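Microtubule-associated protein 1A/1B, light chain 3, putative (Trypanosoma brucei, PDB 3H9D) probably serves autophagy as a ubiquitin-like ATG8-family protein that becomes coupled through its C-terminus to a membrane phospholipid. Local coordinates at residues 29-34 with 53-58; 58-63 with 92-97. All coordinates share one frame; numbering follows the deposited sequence.

Contact 1: 29-34 with 53-58; sequences PDRLPI and LVPSDL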
ATOM      1  N   PRO A  29       1.252  27.227   1.664  1.00 52.46           N
ATOM      2  CA  PRO A  29       0.117  27.125   2.588  1.00 51.10           C
ATOM      3  C   PRO A  29      -1.241  27.309   1.897  1.00 49.73           C
ATOM      4  O   PRO A  29      -2.272  26.874   2.427  1.00 49.22           O
ATOM      5  CB  PRO A  29       0.374  28.266   3.580  1.00 50.87           C
ATOM      6  CG  PRO A  29       1.174  29.249   2.820  1.00 51.42           C
ATOM      7  CD  PRO A  29       2.054  28.439   1.925  1.00 52.63           C
ATOM      8  N   ASP A  30      -1.230  27.942   0.726  1.00 47.62           N
ATOM      9  CA  ASP A  30      -2.453  28.165  -0.044  1.00 46.26           C
ATOM     10  C   ASP A  30      -2.910  26.939  -0.851  1.00 44.71           C
ATOM     11  O   ASP A  30      -3.951  26.982  -1.517  1.00 44.96           O
ATOM     12  CB  ASP A  30      -2.315  29.412  -0.945  1.00 46.83           C
ATOM     13  CG  ASP A  30      -1.082  29.371  -1.866  1.00 46.77           C
ATOM     14  OD1 ASP A  30      -1.181  29.898  -2.994  1.00 46.02           O
ATOM     15  OD2 ASP A  30      -0.014  28.840  -1.474  1.00 46.78           O
ATOM     16  N   ARG A  31      -2.146  25.845  -0.769  1.00 42.89           N
ATOM     17  CA  ARG A  31      -2.374  24.658  -1.614  1.00 39.68           C
ATOM     18  C   ARG A  31      -2.709  23.375  -0.852  1.00 37.89           C
ATOM     19  O   ARG A  31      -2.510  23.274   0.369  1.00 37.57           O
ATOM     20  CB  ARG A  31      -1.192  24.415  -2.560  1.00 39.38           C
ATOM     21  CG  ARG A  31      -0.719  25.664  -3.259  1.00 37.35           C
ATOM     22  CD  ARG A  31      -0.324  25.418  -4.684  1.00 39.47           C
ATOM     23  NE  ARG A  31      -0.313  26.686  -5.402  1.00 38.98           N
ATOM     24  CZ  ARG A  31      -0.548  26.830  -6.701  1.00 39.68           C
ATOM     25  NH1 ARG A  31      -0.826  25.778  -7.458  1.00 40.92           N
ATOM     26  NH2 ARG A  31      -0.524  28.041  -7.238  1.00 36.57           N
ATOM     27  N   LEU A  32      -3.228  22.399  -1.596  1.00 35.45           N
ATOM     28  CA  LEU A  32      -3.633  21.116  -1.035  1.00 32.01           C
ATOM     29  C   LEU A  32      -2.929  19.994  -1.783  1.00 30.01           C
ATOM     30  O   LEU A  32      -2.958  19.961  -3.014  1.00 30.22           O
ATOM     31  CB  LEU A  32      -5.154  20.949  -1.116  1.00 31.05           C
ATOM     32  CG  LEU A  32      -5.997  22.008  -0.415  1.00 28.83           C
ATOM     33  CD1 LEU A  32      -7.423  21.918  -0.904  1.00 24.77           C
ATOM     34  CD2 LEU A  32      -5.918  21.842   1.099  1.00 25.61           C
ATOM     35  N   PRO A  33      -2.277  19.078  -1.044  1.00 28.95           N
ATOM     36  CA  PRO A  33      -1.510  18.011  -1.694  1.00 26.60           C
ATOM     37  C   PRO A  33      -2.400  16.854  -2.146  1.00 25.48           C
ATOM     38  O   PRO A  33      -3.048  16.193  -1.328  1.00 25.24           O
ATOM     39  CB  PRO A  33      -0.524  17.584  -0.610  1.00 25.70           C
ATOM     40  CG  PRO A  33      -1.206  17.886   0.671  1.00 26.27           C
ATOM     41  CD  PRO A  33      -2.197  18.999   0.428  1.00 27.95           C
ATOM     42  N   ILE A  34      -2.431  16.637  -3.452  1.00 23.28           N
ATOM     43  CA  ILE A  34      -3.335  15.681  -4.069  1.00 23.15           C
ATOM     44  C   ILE A  34      -2.553  14.604  -4.831  1.00 21.99           C
ATOM     45  O   ILE A  34      -1.611  14.909  -5.571  1.00 19.59           O
ATOM     46  CB  ILE A  34      -4.381  16.425  -4.990  1.00 23.42           C
ATOM     47  CG1 ILE A  34      -5.639  16.796  -4.199  1.00 22.18           C
ATOM     48  CG2 ILE A  34      -4.788  15.599  -6.197  1.00 22.53           C
ATOM     49  CD1 ILE A  34      -5.502  18.039  -3.341  1.00 16.68           C
ATOM     50  N   LEU A  53      -0.422  20.098  -6.391  1.00 31.06           N
ATOM     51  CA  LEU A  53      -0.479  21.085  -5.340  1.00 30.54           C
ATOM     52  C   LEU A  53      -1.578  22.027  -5.802  1.00 30.35           C
ATOM     53  O   LEU A  53      -1.351  22.900  -6.634  1.00 30.41           O
ATOM     54  CB  LEU A  53       0.880  21.779  -5.212  1.00 30.97           C
ATOM     55  CG  LEU A  53       2.020  21.047  -4.474  1.00 33.36           C
ATOM     56  CD1 LEU A  53       2.276  19.587  -4.915  1.00 28.78           C
ATOM     57  CD2 LEU A  53       3.291  21.850  -4.583  1.00 31.29           C
ATOM     58  N   VAL A  54      -2.778  21.806  -5.269  1.00 30.04           N
ATOM     59  CA  VAL A  54      -4.022  22.357  -5.810  1.00 28.82           C
ATOM     60  C   VAL A  54      -4.465  23.581  -5.009  1.00 29.38           C
ATOM     61  O   VAL A  54      -4.620  23.490  -3.784  1.00 28.78           O
ATOM     62  CB  VAL A  54      -5.161  21.268  -5.818  1.00 28.43           C
ATOM     63  CG1 VAL A  54      -6.503  21.836  -6.310  1.00 25.82           C
ATOM     64  CG2 VAL A  54      -4.752  20.063  -6.652  1.00 25.06           C
ATOM     65  N   PRO A  55      -4.670  24.728  -5.698  1.00 29.75           N
ATOM     66  CA  PRO A  55      -5.198  25.932  -5.044  1.00 30.77           C
ATOM     67  C   PRO A  55      -6.449  25.584  -4.246  1.00 32.22           C
ATOM     68  O   PRO A  55      -7.393  25.017  -4.795  1.00 33.01           O
ATOM     69  CB  PRO A  55      -5.552  26.845  -6.220  1.00 29.92           C
ATOM     70  CG  PRO A  55      -4.639  26.431  -7.317  1.00 29.34           C
ATOM     71  CD  PRO A  55      -4.414  24.947  -7.135  1.00 29.56           C
ATOM     72  N   SER A  56      -6.443  25.908  -2.958  1.00 34.75           N
ATOM     73  CA  SER A  56      -7.513  25.500  -2.039  1.00 37.17           C
ATOM     74  C   SER A  56      -8.863  26.178  -2.300  1.00 38.51           C
ATOM     75  O   SER A  56      -9.844  25.911  -1.600  1.00 39.22           O
ATOM     76  CB  SER A  56      -7.070  25.758  -0.602  1.00 37.49           C
ATOM     77  OG  SER A  56      -7.884  25.045   0.315  1.00 41.49           O
ATOM     78  N   ASP A  57      -8.893  27.056  -3.306  1.00 39.78           N
ATOM     79  CA  ASP A  57     -10.092  27.789  -3.729  1.00 40.63           C
ATOM     80  C   ASP A  57     -10.794  27.134  -4.923  1.00 40.15           C
ATOM     81  O   ASP A  57     -11.788  27.664  -5.441  1.00 41.53           O
ATOM     82  CB  ASP A  57      -9.726  29.239  -4.086  1.00 40.72           C
ATOM     83  CG  ASP A  57      -8.512  29.326  -4.989  1.00 43.84           C
ATOM     84  OD1 ASP A  57      -8.576  30.012  -6.031  1.00 47.27           O
ATOM     85  OD2 ASP A  57      -7.480  28.703  -4.661  1.00 49.36           O
ATOM     86  N   LEU A  58     -10.282  25.985  -5.356  1.00 38.35           N
ATOM     87  CA  LEU A  58     -10.850  25.278  -6.489  1.00 36.76           C
ATOM     88  C   LEU A  58     -12.047  24.419  -6.105  1.00 36.49           C
ATOM     89  O   LEU A  58     -12.110  23.863  -5.006  1.00 35.76           O
ATOM     90  CB  LEU A  58      -9.780  24.434  -7.188  1.00 37.10           C
ATOM     91  CG  LEU A  58      -9.121  25.021  -8.441  1.00 34.64           C
ATOM     92  CD1 LEU A  58      -8.635  26.450  -8.251  1.00 34.31           C
ATOM     93  CD2 LEU A  58      -7.997  24.137  -8.941  1.00 34.09           C
TER
HETATM   94  O   HOH W   1      -6.091  29.332  -1.696  1.00 46.39           O
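R31, L32 and P33 pair with P55, V54 and L53 where the first two strands of the ubiquitin-like sheet, 31-38 and 51-55, run antiparallel. L32 and V54 form the hydrogen-bonded pair: V54 N reaches L32 O at 2.9 Å, nearly straight (174°), and L32 N returns a more bent bond to V54 O. The flanking pairs, R31-P55 and P33-L53, are non-hydrogen-bonded, so neither proline costs a bond between the two strands. Beyond them S56 N donates to D30 O at 3.1 Å, in the carbonyl plane, and a water gives D30 O a second hydrogen. There the chain leaves the strand through a type I turn from P55 to L58, closed by L58 N on P55 O.

On the face carrying R31, P33, L53 and P55, the arginine leans over its neighbours. Its CG stands anti to the carbonyl carbon (chi1 -46°), and a bend at chi2 turns CD to L53 O; farther out NH1 donates to that oxygen at 3.0 Å. L53 O lies level with the flat guanidinium, at its border, while P55 CG sits 3.8 Å above one face, displaced from the centre; the compact proline ring can lie over the flat cation. In ATG8 relatives the strand equivalent to 51-55, outermost in the sheet, pairs with peptides of autophagy receptors, and P33 and L53, both touching V24 of helix 14-27, are consistent with one wall of such a hydrophobic pocket.

The opposite face, with L32, I34 and V54, is largely apolar. Branched I34 and V54 meet across the strands, I34 CD1 to V54 CG2 at 4.0 Å. L32 spreads its isobutyl group over S56, whose OG, anti to its backbone N, comes within 3.4 Å of L32 CD1; small S56 packs beside the leucine, and both touch A95 of helix 94-101.

Contact 2: 58-63 with 92-97; sequences LTVGQF and AQMADI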
ATOM      1  N   LEU A  58     -10.282  25.985  -5.356  1.00 38.35           N
ATOM      2  CA  LEU A  58     -10.850  25.278  -6.489  1.00 36.76           C
ATOM      3  C   LEU A  58     -12.047  24.419  -6.105  1.00 36.49           C
ATOM      4  O   LEU A  58     -12.110  23.863  -5.006  1.00 35.76           O
ATOM      5  CB  LEU A  58      -9.780  24.434  -7.188  1.00 37.10           C
ATOM      6  CG  LEU A  58      -9.121  25.021  -8.441  1.00 34.64           C
ATOM      7  CD1 LEU A  58      -8.635  26.450  -8.251  1.00 34.31           C
ATOM      8  CD2 LEU A  58      -7.997  24.137  -8.941  1.00 34.09           C
ATOM      9  N   THR A  59     -13.015  24.349  -7.014  1.00 35.65           N
ATOM     10  CA  THR A  59     -14.083  23.365  -6.916  1.00 34.07           C
ATOM     11  C   THR A  59     -13.569  22.074  -7.545  1.00 32.54           C
ATOM     12  O   THR A  59     -12.539  22.076  -8.233  1.00 31.20           O
ATOM     13  CB  THR A  59     -15.370  23.813  -7.649  1.00 33.96           C
ATOM     14  OG1 THR A  59     -15.070  24.129  -9.016  1.00 35.63           O
ATOM     15  CG2 THR A  59     -15.998  25.021  -6.965  1.00 35.23           C
ATOM     16  N   VAL A  60     -14.280  20.976  -7.314  1.00 31.65           N
ATOM     17  CA  VAL A  60     -13.979  19.730  -8.006  1.00 30.32           C
ATOM     18  C   VAL A  60     -13.953  19.983  -9.514  1.00 30.40           C
ATOM     19  O   VAL A  60     -13.001  19.602 -10.183  1.00 30.50           O
ATOM     20  CB  VAL A  60     -14.962  18.586  -7.612  1.00 30.72           C
ATOM     21  CG1 VAL A  60     -14.867  17.394  -8.583  1.00 26.94           C
ATOM     22  CG2 VAL A  60     -14.710  18.143  -6.174  1.00 28.12           C
ATOM     23  N   GLY A  61     -14.975  20.668 -10.026  1.00 30.84           N
ATOM     24  CA  GLY A  61     -15.075  20.979 -11.453  1.00 31.32           C
ATOM     25  C   GLY A  61     -13.879  21.705 -12.055  1.00 31.45           C
ATOM     26  O   GLY A  61     -13.496  21.442 -13.197  1.00 30.80           O
ATOM     27  N   GLN A  62     -13.296  22.626 -11.291  1.00 31.40           N
ATOM     28  CA  GLN A  62     -12.096  23.337 -11.730  1.00 31.49           C
ATOM     29  C   GLN A  62     -10.845  22.458 -11.731  1.00 31.00           C
ATOM     30  O   GLN A  62     -10.068  22.506 -12.685  1.00 30.91           O
ATOM     31  CB  GLN A  62     -11.858  24.579 -10.873  1.00 32.75           C
ATOM     32  CG  GLN A  62     -12.784  25.738 -11.181  1.00 34.89           C
ATOM     33  CD  GLN A  62     -12.780  26.772 -10.078  1.00 40.58           C
ATOM     34  OE1 GLN A  62     -13.236  26.508  -8.967  1.00 43.39           O
ATOM     35  NE2 GLN A  62     -12.266  27.959 -10.380  1.00 44.03           N
ATOM     36  N   PHE A  63     -10.639  21.676 -10.666  1.00 31.29           N
ATOM     37  CA  PHE A  63      -9.508  20.726 -10.635  1.00 31.42           C
ATOM     38  C   PHE A  63      -9.575  19.752 -11.814  1.00 30.99           C
ATOM     39  O   PHE A  63      -8.556  19.440 -12.422  1.00 31.82           O
ATOM     40  CB  PHE A  63      -9.399  19.965  -9.304  1.00 30.83           C
ATOM     41  CG  PHE A  63      -8.385  18.832  -9.338  1.00 34.39           C
ATOM     42  CD1 PHE A  63      -7.016  19.099  -9.501  1.00 32.73           C
ATOM     43  CD2 PHE A  63      -8.800  17.496  -9.233  1.00 34.01           C
ATOM     44  CE1 PHE A  63      -6.074  18.058  -9.559  1.00 34.25           C
ATOM     45  CE2 PHE A  63      -7.862  16.442  -9.282  1.00 33.86           C
ATOM     46  CZ  PHE A  63      -6.495  16.727  -9.449  1.00 32.41           C
ATOM     47  N   ALA A  92     -18.709  20.474  -5.652  1.00 39.33           N
ATOM     48  CA  ALA A  92     -18.032  20.393  -4.365  1.00 37.20           C
ATOM     49  C   ALA A  92     -16.738  21.207  -4.344  1.00 36.85           C
ATOM     50  O   ALA A  92     -16.091  21.411  -5.376  1.00 34.80           O
ATOM     51  CB  ALA A  92     -17.771  18.945  -3.996  1.00 37.29           C
ATOM     52  N   GLN A  93     -16.380  21.684  -3.156  1.00 37.03           N
ATOM     53  CA  GLN A  93     -15.163  22.453  -2.969  1.00 37.24           C
ATOM     54  C   GLN A  93     -14.028  21.482  -2.703  1.00 36.67           C
ATOM     55  O   GLN A  93     -14.111  20.687  -1.767  1.00 36.65           O
ATOM     56  CB  GLN A  93     -15.307  23.398  -1.768  1.00 38.50           C
ATOM     57  CG  GLN A  93     -16.489  24.374  -1.826  1.00 41.71           C
ATOM     58  CD  GLN A  93     -16.487  25.273  -3.061  1.00 46.51           C
ATOM     59  OE1 GLN A  93     -17.552  25.592  -3.603  1.00 48.32           O
ATOM     60  NE2 GLN A  93     -15.295  25.694  -3.507  1.00 44.66           N
ATOM     61  N   MET A  94     -12.969  21.538  -3.511  1.00 35.75           N
ATOM     62  CA  MET A  94     -11.811  20.662  -3.291  1.00 34.39           C
ATOM     63  C   MET A  94     -11.417  20.603  -1.813  1.00 34.25           C
ATOM     64  O   MET A  94     -11.135  19.527  -1.281  1.00 33.51           O
ATOM     65  CB  MET A  94     -10.617  21.087  -4.151  1.00 33.85           C
ATOM     66  CG  MET A  94     -10.696  20.612  -5.600  1.00 32.04           C
ATOM     67  SD  MET A  94     -10.756  18.815  -5.759  1.00 32.44           S
ATOM     68  CE  MET A  94      -9.052  18.364  -5.392  1.00 26.73           C
ATOM     69  N   ALA A  95     -11.456  21.763  -1.156  1.00 33.86           N
ATOM     70  CA  ALA A  95     -11.011  21.927   0.226  1.00 33.42           C
ATOM     71  C   ALA A  95     -11.950  21.314   1.271  1.00 34.11           C
ATOM     72  O   ALA A  95     -11.548  21.127   2.425  1.00 34.90           O
ATOM     73  CB  ALA A  95     -10.783  23.396   0.513  1.00 34.65           C
ATOM     74  N   ASP A  96     -13.193  21.026   0.873  1.00 33.95           N
ATOM     75  CA  ASP A  96     -14.115  20.209   1.674  1.00 33.69           C
ATOM     76  C   ASP A  96     -13.806  18.723   1.488  1.00 32.97           C
ATOM     77  O   ASP A  96     -13.840  17.949   2.448  1.00 32.13           O
ATOM     78  CB  ASP A  96     -15.580  20.469   1.287  1.00 33.22           C
ATOM     79  CG  ASP A  96     -16.123  21.804   1.819  1.00 37.18           C
ATOM     80  OD1 ASP A  96     -15.524  22.403   2.747  1.00 36.76           O
ATOM     81  OD2 ASP A  96     -17.175  22.245   1.299  1.00 37.69           O
ATOM     82  N   ILE A  97     -13.536  18.335   0.242  1.00 32.75           N
ATOM     83  CA  ILE A  97     -13.130  16.968  -0.102  1.00 33.58           C
ATOM     84  C   ILE A  97     -11.811  16.620   0.589  1.00 34.14           C
ATOM     85  O   ILE A  97     -11.652  15.520   1.113  1.00 36.05           O
ATOM     86  CB  ILE A  97     -13.010  16.760  -1.653  1.00 33.46           C
ATOM     87  CG1 ILE A  97     -14.239  17.312  -2.393  1.00 32.25           C
ATOM     88  CG2 ILE A  97     -12.771  15.290  -2.006  1.00 30.58           C
ATOM     89  CD1 ILE A  97     -15.572  16.640  -2.042  1.00 30.32           C
TER
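T59 and Q93, whose CA atoms stand 4.2 Å apart, form a single backbone bridge, and each is the N-cap of a helix. Two backbone bonds flank the bridge: V60 N donates to A92 O at 2.7 Å, and M94 N to L58 O at 2.9 Å. V60 and M94 are the first residues of their helices, where an amide has no carbonyl of an earlier helical turn to use, so each segment supplies the acceptor that the other helix start lacks.

Side-chain hydrogen bonds complete one of these starts. T59 and Q62 make a capping box: Q62 N donates to T59 OG1 at 3.3 Å, and T59 N to Q62 OE1 at 2.9 Å. OE1 also accepts from the threonine hydroxyl, a double grip that fixes the glutamine amide. Threonine suits the cap because OG1, set between the backbone N and carbonyl carbon (chi1 55°), can accept from a helix N-H. Its other branch, CG2, rests against the terminal amide of Q93.

Apolar contacts fill the inner side. V60 uses a single methyl, CG2, to touch A92 CB, M94 SD and I97 CG1, the last at 3.9 Å. M94 is flexible and unbranched: its CG, anti to the carbonyl carbon, passes T59 O, and bends at chi2 and chi3 then bring SD and CE to F63. This is a Met-aromatic contact: SD lies 5.0 Å from the F63 ring centroid, 49° off the ring normal, and CE approaches CD2 obliquely.

Helices 60-71 and 94-101 are thus joined at their N-termini over one side of the sheet. M94 continues onto L108 and M110 of strand 108-113, F63 onto I34 and C36 of strand 31-38 and edge-to-face onto F52, and V60 onto V81 of strand 80-83.

The centres of the two contacts lie about 10 Å apart, and the chain joins them through L58, which ends the turn after strand 51-55 and precedes helix 60-71. Along the chain contact 1 is complete when contact 2 begins, L58 belonging to both. Contact 1 builds the antiparallel edge of the sheet; contact 2 ties together the starts of the two helices covering one of its faces. Their side chains mesh there: V54 CG2 joins I34 against the F63 ring, and L32 CD1 packs on the backbone of A95 at its CA. Sheet edge and helices thereby share one hydrophobic core, as in other ubiquitin-like folds.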